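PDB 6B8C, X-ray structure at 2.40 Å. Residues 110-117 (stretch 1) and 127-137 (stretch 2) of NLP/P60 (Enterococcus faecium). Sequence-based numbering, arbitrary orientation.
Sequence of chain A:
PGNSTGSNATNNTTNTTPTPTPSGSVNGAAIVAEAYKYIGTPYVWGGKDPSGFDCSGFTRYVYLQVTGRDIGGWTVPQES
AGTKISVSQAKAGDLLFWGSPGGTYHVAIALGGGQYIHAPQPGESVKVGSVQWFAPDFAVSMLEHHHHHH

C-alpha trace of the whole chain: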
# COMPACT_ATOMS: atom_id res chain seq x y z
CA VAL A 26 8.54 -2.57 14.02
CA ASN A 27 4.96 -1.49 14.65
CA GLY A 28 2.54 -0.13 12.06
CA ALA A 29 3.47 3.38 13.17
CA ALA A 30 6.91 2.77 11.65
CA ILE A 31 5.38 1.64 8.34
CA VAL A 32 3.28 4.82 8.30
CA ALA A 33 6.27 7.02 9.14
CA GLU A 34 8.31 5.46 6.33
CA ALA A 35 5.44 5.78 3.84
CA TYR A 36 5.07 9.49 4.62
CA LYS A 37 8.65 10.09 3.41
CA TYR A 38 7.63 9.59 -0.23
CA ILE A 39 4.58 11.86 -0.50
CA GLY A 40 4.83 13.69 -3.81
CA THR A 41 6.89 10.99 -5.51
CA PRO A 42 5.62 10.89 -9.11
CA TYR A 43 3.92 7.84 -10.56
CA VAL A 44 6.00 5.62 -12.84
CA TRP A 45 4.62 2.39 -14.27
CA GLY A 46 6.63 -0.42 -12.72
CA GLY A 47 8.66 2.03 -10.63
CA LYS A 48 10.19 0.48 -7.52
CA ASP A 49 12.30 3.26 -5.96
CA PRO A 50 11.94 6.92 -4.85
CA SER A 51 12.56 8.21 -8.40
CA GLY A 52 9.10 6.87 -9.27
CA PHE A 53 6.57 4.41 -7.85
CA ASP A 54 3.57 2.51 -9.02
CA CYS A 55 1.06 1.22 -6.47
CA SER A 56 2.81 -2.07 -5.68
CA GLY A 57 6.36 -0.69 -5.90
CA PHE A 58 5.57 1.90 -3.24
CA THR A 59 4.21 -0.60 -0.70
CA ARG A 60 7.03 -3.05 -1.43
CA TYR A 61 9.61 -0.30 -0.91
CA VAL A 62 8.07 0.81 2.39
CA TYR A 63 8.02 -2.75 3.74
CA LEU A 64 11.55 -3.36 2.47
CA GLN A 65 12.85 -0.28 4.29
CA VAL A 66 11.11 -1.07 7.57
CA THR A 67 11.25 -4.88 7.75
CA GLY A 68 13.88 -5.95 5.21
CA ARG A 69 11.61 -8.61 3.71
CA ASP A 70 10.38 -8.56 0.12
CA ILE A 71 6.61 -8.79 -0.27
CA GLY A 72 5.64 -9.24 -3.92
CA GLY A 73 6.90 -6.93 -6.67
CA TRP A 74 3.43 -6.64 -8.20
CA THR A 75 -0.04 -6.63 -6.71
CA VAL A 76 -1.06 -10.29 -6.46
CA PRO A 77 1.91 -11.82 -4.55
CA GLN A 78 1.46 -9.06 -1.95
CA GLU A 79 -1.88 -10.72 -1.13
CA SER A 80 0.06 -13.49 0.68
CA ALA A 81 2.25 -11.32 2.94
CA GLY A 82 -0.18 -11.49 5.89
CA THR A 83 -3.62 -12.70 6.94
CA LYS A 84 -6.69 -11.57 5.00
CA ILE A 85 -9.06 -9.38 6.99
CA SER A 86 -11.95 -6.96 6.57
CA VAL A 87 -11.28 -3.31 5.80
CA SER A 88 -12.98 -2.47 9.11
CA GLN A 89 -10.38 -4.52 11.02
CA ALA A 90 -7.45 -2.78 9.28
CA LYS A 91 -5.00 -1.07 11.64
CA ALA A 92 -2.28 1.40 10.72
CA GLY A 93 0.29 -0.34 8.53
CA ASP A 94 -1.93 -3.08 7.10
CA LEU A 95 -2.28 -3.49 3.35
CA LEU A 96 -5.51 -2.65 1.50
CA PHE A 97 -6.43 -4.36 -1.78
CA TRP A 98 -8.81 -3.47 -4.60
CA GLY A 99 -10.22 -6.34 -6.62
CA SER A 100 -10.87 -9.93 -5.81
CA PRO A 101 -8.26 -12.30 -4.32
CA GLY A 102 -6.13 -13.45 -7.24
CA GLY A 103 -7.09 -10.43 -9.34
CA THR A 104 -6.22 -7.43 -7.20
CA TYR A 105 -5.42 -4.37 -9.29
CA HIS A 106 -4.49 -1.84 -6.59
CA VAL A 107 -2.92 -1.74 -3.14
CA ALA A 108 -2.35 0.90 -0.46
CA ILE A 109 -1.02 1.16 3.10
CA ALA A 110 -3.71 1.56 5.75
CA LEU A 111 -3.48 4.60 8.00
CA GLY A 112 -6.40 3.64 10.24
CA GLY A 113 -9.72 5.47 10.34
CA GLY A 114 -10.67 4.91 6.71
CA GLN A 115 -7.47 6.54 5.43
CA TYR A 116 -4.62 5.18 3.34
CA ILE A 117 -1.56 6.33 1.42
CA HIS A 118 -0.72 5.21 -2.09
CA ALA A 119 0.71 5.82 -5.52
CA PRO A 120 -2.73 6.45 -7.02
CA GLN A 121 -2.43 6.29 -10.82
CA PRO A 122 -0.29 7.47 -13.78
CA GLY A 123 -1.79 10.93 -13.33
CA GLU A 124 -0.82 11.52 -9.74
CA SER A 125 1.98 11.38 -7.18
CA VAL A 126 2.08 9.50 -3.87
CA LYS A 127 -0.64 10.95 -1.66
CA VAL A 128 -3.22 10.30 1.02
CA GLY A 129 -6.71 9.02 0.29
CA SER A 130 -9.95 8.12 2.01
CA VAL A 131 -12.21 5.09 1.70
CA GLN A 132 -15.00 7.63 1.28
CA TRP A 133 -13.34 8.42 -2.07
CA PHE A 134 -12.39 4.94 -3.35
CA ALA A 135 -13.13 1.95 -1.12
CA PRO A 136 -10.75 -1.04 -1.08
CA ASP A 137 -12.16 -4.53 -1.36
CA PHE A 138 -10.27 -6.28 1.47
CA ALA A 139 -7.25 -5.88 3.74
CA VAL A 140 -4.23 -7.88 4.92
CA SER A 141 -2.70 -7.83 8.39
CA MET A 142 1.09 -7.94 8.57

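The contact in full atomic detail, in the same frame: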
# COMPACT_ATOMS: atom_id res chain seq x y z
N ALA A 110 -2.67 1.04 4.87
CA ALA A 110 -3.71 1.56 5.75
C ALA A 110 -3.12 2.53 6.76
O ALA A 110 -2.05 2.30 7.33
CB ALA A 110 -4.41 0.41 6.48
N LEU A 111 -3.82 3.64 6.97
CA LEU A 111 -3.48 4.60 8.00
C LEU A 111 -4.38 4.51 9.23
O LEU A 111 -4.13 5.21 10.21
CB LEU A 111 -3.54 6.03 7.45
CG LEU A 111 -2.60 6.36 6.30
CD1 LEU A 111 -2.79 7.81 5.89
CD2 LEU A 111 -1.16 6.10 6.69
N GLY A 112 -5.41 3.67 9.18
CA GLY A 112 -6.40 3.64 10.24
C GLY A 112 -7.43 4.73 10.05
O GLY A 112 -7.12 5.80 9.52
N GLY A 113 -8.67 4.47 10.46
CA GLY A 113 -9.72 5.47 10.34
C GLY A 113 -10.14 5.76 8.92
O GLY A 113 -10.40 6.92 8.58
N GLY A 114 -10.21 4.73 8.07
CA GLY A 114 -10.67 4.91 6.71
C GLY A 114 -9.72 5.66 5.80
O GLY A 114 -10.14 6.11 4.73
N GLN A 115 -8.46 5.80 6.19
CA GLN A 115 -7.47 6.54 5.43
C GLN A 115 -6.35 5.61 4.98
O GLN A 115 -6.04 4.62 5.64
CB GLN A 115 -6.88 7.69 6.26
CG GLN A 115 -7.92 8.66 6.76
CD GLN A 115 -7.46 9.43 7.98
OE1 GLN A 115 -8.14 9.45 9.00
NE2 GLN A 115 -6.30 10.07 7.87
N TYR A 116 -5.75 5.94 3.84
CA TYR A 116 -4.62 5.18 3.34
C TYR A 116 -3.69 6.12 2.60
O TYR A 116 -3.99 7.30 2.40
CB TYR A 116 -5.08 4.03 2.44
CG TYR A 116 -6.12 4.40 1.42
CD1 TYR A 116 -5.76 5.01 0.22
CD2 TYR A 116 -7.46 4.12 1.64
CE1 TYR A 116 -6.72 5.34 -0.72
CE2 TYR A 116 -8.42 4.44 0.70
CZ TYR A 116 -8.05 5.06 -0.47
OH TYR A 116 -9.01 5.38 -1.40
N ILE A 117 -2.55 5.59 2.20
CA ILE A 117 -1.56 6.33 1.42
C ILE A 117 -1.13 5.44 0.27
O ILE A 117 -0.98 4.22 0.44
CB ILE A 117 -0.37 6.76 2.30
CG1 ILE A 117 0.71 7.44 1.46
CG2 ILE A 117 0.19 5.58 3.09
CD1 ILE A 117 1.82 8.04 2.28
N LYS A 127 0.19 10.06 -2.46
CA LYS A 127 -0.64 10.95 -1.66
C LYS A 127 -1.53 10.15 -0.72
O LYS A 127 -1.56 8.91 -0.74
CB LYS A 127 -1.48 11.87 -2.55
CG LYS A 127 -2.56 11.16 -3.35
CD LYS A 127 -3.57 12.16 -3.91
CE LYS A 127 -3.32 12.49 -5.38
NZ LYS A 127 -1.97 13.09 -5.63
N VAL A 128 -2.26 10.88 0.10
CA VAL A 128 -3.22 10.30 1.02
C VAL A 128 -4.57 10.16 0.32
O VAL A 128 -4.87 10.83 -0.68
CB VAL A 128 -3.33 11.16 2.30
CG1 VAL A 128 -4.33 12.29 2.11
CG2 VAL A 128 -3.70 10.30 3.50
N GLY A 129 -5.39 9.26 0.84
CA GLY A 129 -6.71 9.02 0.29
C GLY A 129 -7.63 8.49 1.37
O GLY A 129 -7.18 8.02 2.42
N SER A 130 -8.92 8.55 1.08
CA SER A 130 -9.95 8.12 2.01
C SER A 130 -10.78 7.01 1.37
O SER A 130 -10.92 6.95 0.15
CB SER A 130 -10.86 9.29 2.41
OG SER A 130 -11.93 8.85 3.24
N VAL A 131 -11.30 6.11 2.21
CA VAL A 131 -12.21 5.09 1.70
C VAL A 131 -13.54 5.70 1.31
O VAL A 131 -14.33 5.06 0.59
CB VAL A 131 -12.41 3.96 2.72
CG1 VAL A 131 -11.07 3.35 3.12
CG2 VAL A 131 -13.17 4.46 3.94
N GLN A 132 -13.83 6.92 1.76
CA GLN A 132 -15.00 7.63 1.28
C GLN A 132 -14.82 8.12 -0.15
O GLN A 132 -15.80 8.53 -0.78
CB GLN A 132 -15.32 8.81 2.20
CG GLN A 132 -15.75 8.39 3.60
CD GLN A 132 -17.05 7.62 3.60
OE1 GLN A 132 -17.18 6.60 4.28
NE2 GLN A 132 -18.03 8.10 2.83
N TRP A 133 -13.59 8.11 -0.67
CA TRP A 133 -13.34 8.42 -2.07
C TRP A 133 -13.37 7.15 -2.92
O TRP A 133 -14.20 7.02 -3.83
CB TRP A 133 -11.99 9.13 -2.22
CG TRP A 133 -11.83 10.40 -1.43
CD1 TRP A 133 -12.80 11.10 -0.78
CD2 TRP A 133 -10.61 11.12 -1.23
NE1 TRP A 133 -12.27 12.21 -0.17
CE2 TRP A 133 -10.92 12.25 -0.44
CE3 TRP A 133 -9.29 10.93 -1.63
CZ2 TRP A 133 -9.96 13.17 -0.05
CZ3 TRP A 133 -8.33 11.85 -1.25
CH2 TRP A 133 -8.67 12.96 -0.46
N PHE A 134 -12.47 6.21 -2.63
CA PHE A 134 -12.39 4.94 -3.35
C PHE A 134 -12.16 3.84 -2.32
O PHE A 134 -11.13 3.82 -1.65
CB PHE A 134 -11.28 4.96 -4.40
CG PHE A 134 -11.52 5.92 -5.53
CD1 PHE A 134 -12.41 5.60 -6.54
CD2 PHE A 134 -10.89 7.15 -5.56
CE1 PHE A 134 -12.66 6.49 -7.58
CE2 PHE A 134 -11.13 8.04 -6.59
CZ PHE A 134 -12.02 7.71 -7.60
N ALA A 135 -13.14 2.94 -2.19
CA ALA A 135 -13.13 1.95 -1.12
C ALA A 135 -12.36 0.71 -1.55
O ALA A 135 -12.64 0.16 -2.63
CB ALA A 135 -14.55 1.56 -0.73
N PRO A 136 -11.42 0.22 -0.75
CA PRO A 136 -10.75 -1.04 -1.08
C PRO A 136 -11.67 -2.22 -0.83
O PRO A 136 -12.67 -2.13 -0.12
CB PRO A 136 -9.55 -1.06 -0.14
CG PRO A 136 -9.99 -0.26 1.04
CD PRO A 136 -10.93 0.80 0.52
N ASP A 137 -11.32 -3.34 -1.45
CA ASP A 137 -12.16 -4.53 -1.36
C ASP A 137 -11.84 -5.39 -0.13
O ASP A 137 -12.77 -5.87 0.52
CB ASP A 137 -12.02 -5.36 -2.64
CG ASP A 137 -12.65 -4.68 -3.85
OD1 ASP A 137 -13.87 -4.39 -3.81
OD2 ASP A 137 -11.93 -4.40 -4.82

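Residues 115-117 and 127-130 pair as antiparallel strands, with 152° between their N-to-C directions. Tyr116 and Gly129 form the hydrogen-bonded pair at the centre. Tyr116 N donates to Gly129 O at 2.9 Å, and Gly129 N donates to Tyr116 O at 2.9 Å. The neighbouring pairs, Gln115 with Ser130 and Ile117 with Val128, are non-hydrogen-bonded. Their CA atoms lie closer, at 4.5 Å for Gln115 CA to Ser130 CA and 4.3 Å for Ile117 CA to Val128 CA. Here CA-H...O contacts help fill the gap, such as Gln115 CA to Gly129 O at 3.4 Å and Ile117 CA to Lys127 O at 3.4 Å. Beyond the strand pairing, Val131 N donates to Gly114 O at 2.8 Å, so the bonding pattern continues into the turn.

Tyr116 is the main side chain of the contact. Its chi1 of 46° (p) and chi2 of 81° carry the ring across its partner strand. One ring face lies against the backbone at Gly129 C and Ser130 N. This placement uses the space left by glycine: an ideal CB on Gly129 would lie 2.7 Å from Tyr116 CE1, a clash. The ring also meets aliphatic groups, with Tyr116 CE2 3.8 Å from Val131 CG1 and 4.4 Å from Pro136 CD. At the far end, Tyr116 OH donates a short hydrogen bond of 2.6 Å to Phe134 O, which lies at the ring edge. The buried ring thus satisfies its polar end with a backbone carbonyl from the loop.

That loop is braced from within. Ser130 adopts chi1 176° (t), and its OG accepts a hydrogen bond from Gln132 N at 3.1 Å. Ser130 O accepts from Trp133 N at 3.0 Å. The chain turns here, through residues 131-133 with helical backbone angles, and the following residue supplies the carbonyl bound by Tyr116.

Gln115, Ile117, Val128 and Ser130 point to the other face of the sheet. Val128, with chi1 85° (p), places CG2 3.6 Å from Leu111 CD1, an apolar contact. Leu111 has chi1 -61° (m) and an extended chi2 of -180° (t), and its CA-to-CB bond points toward stretch 2. The same Val128 CG2 is 3.2 Å from Tyr116 O, a close approach to the strand backbone.

Gly114 has positive phi, which favours glycine. An ideal CB there would also sit tightly against Val131 CG2, at 3.2 Å. The CA-to-CB bond of Lys127 points away from stretch 1. Together the two stretches bury 452 Å², both sides summed.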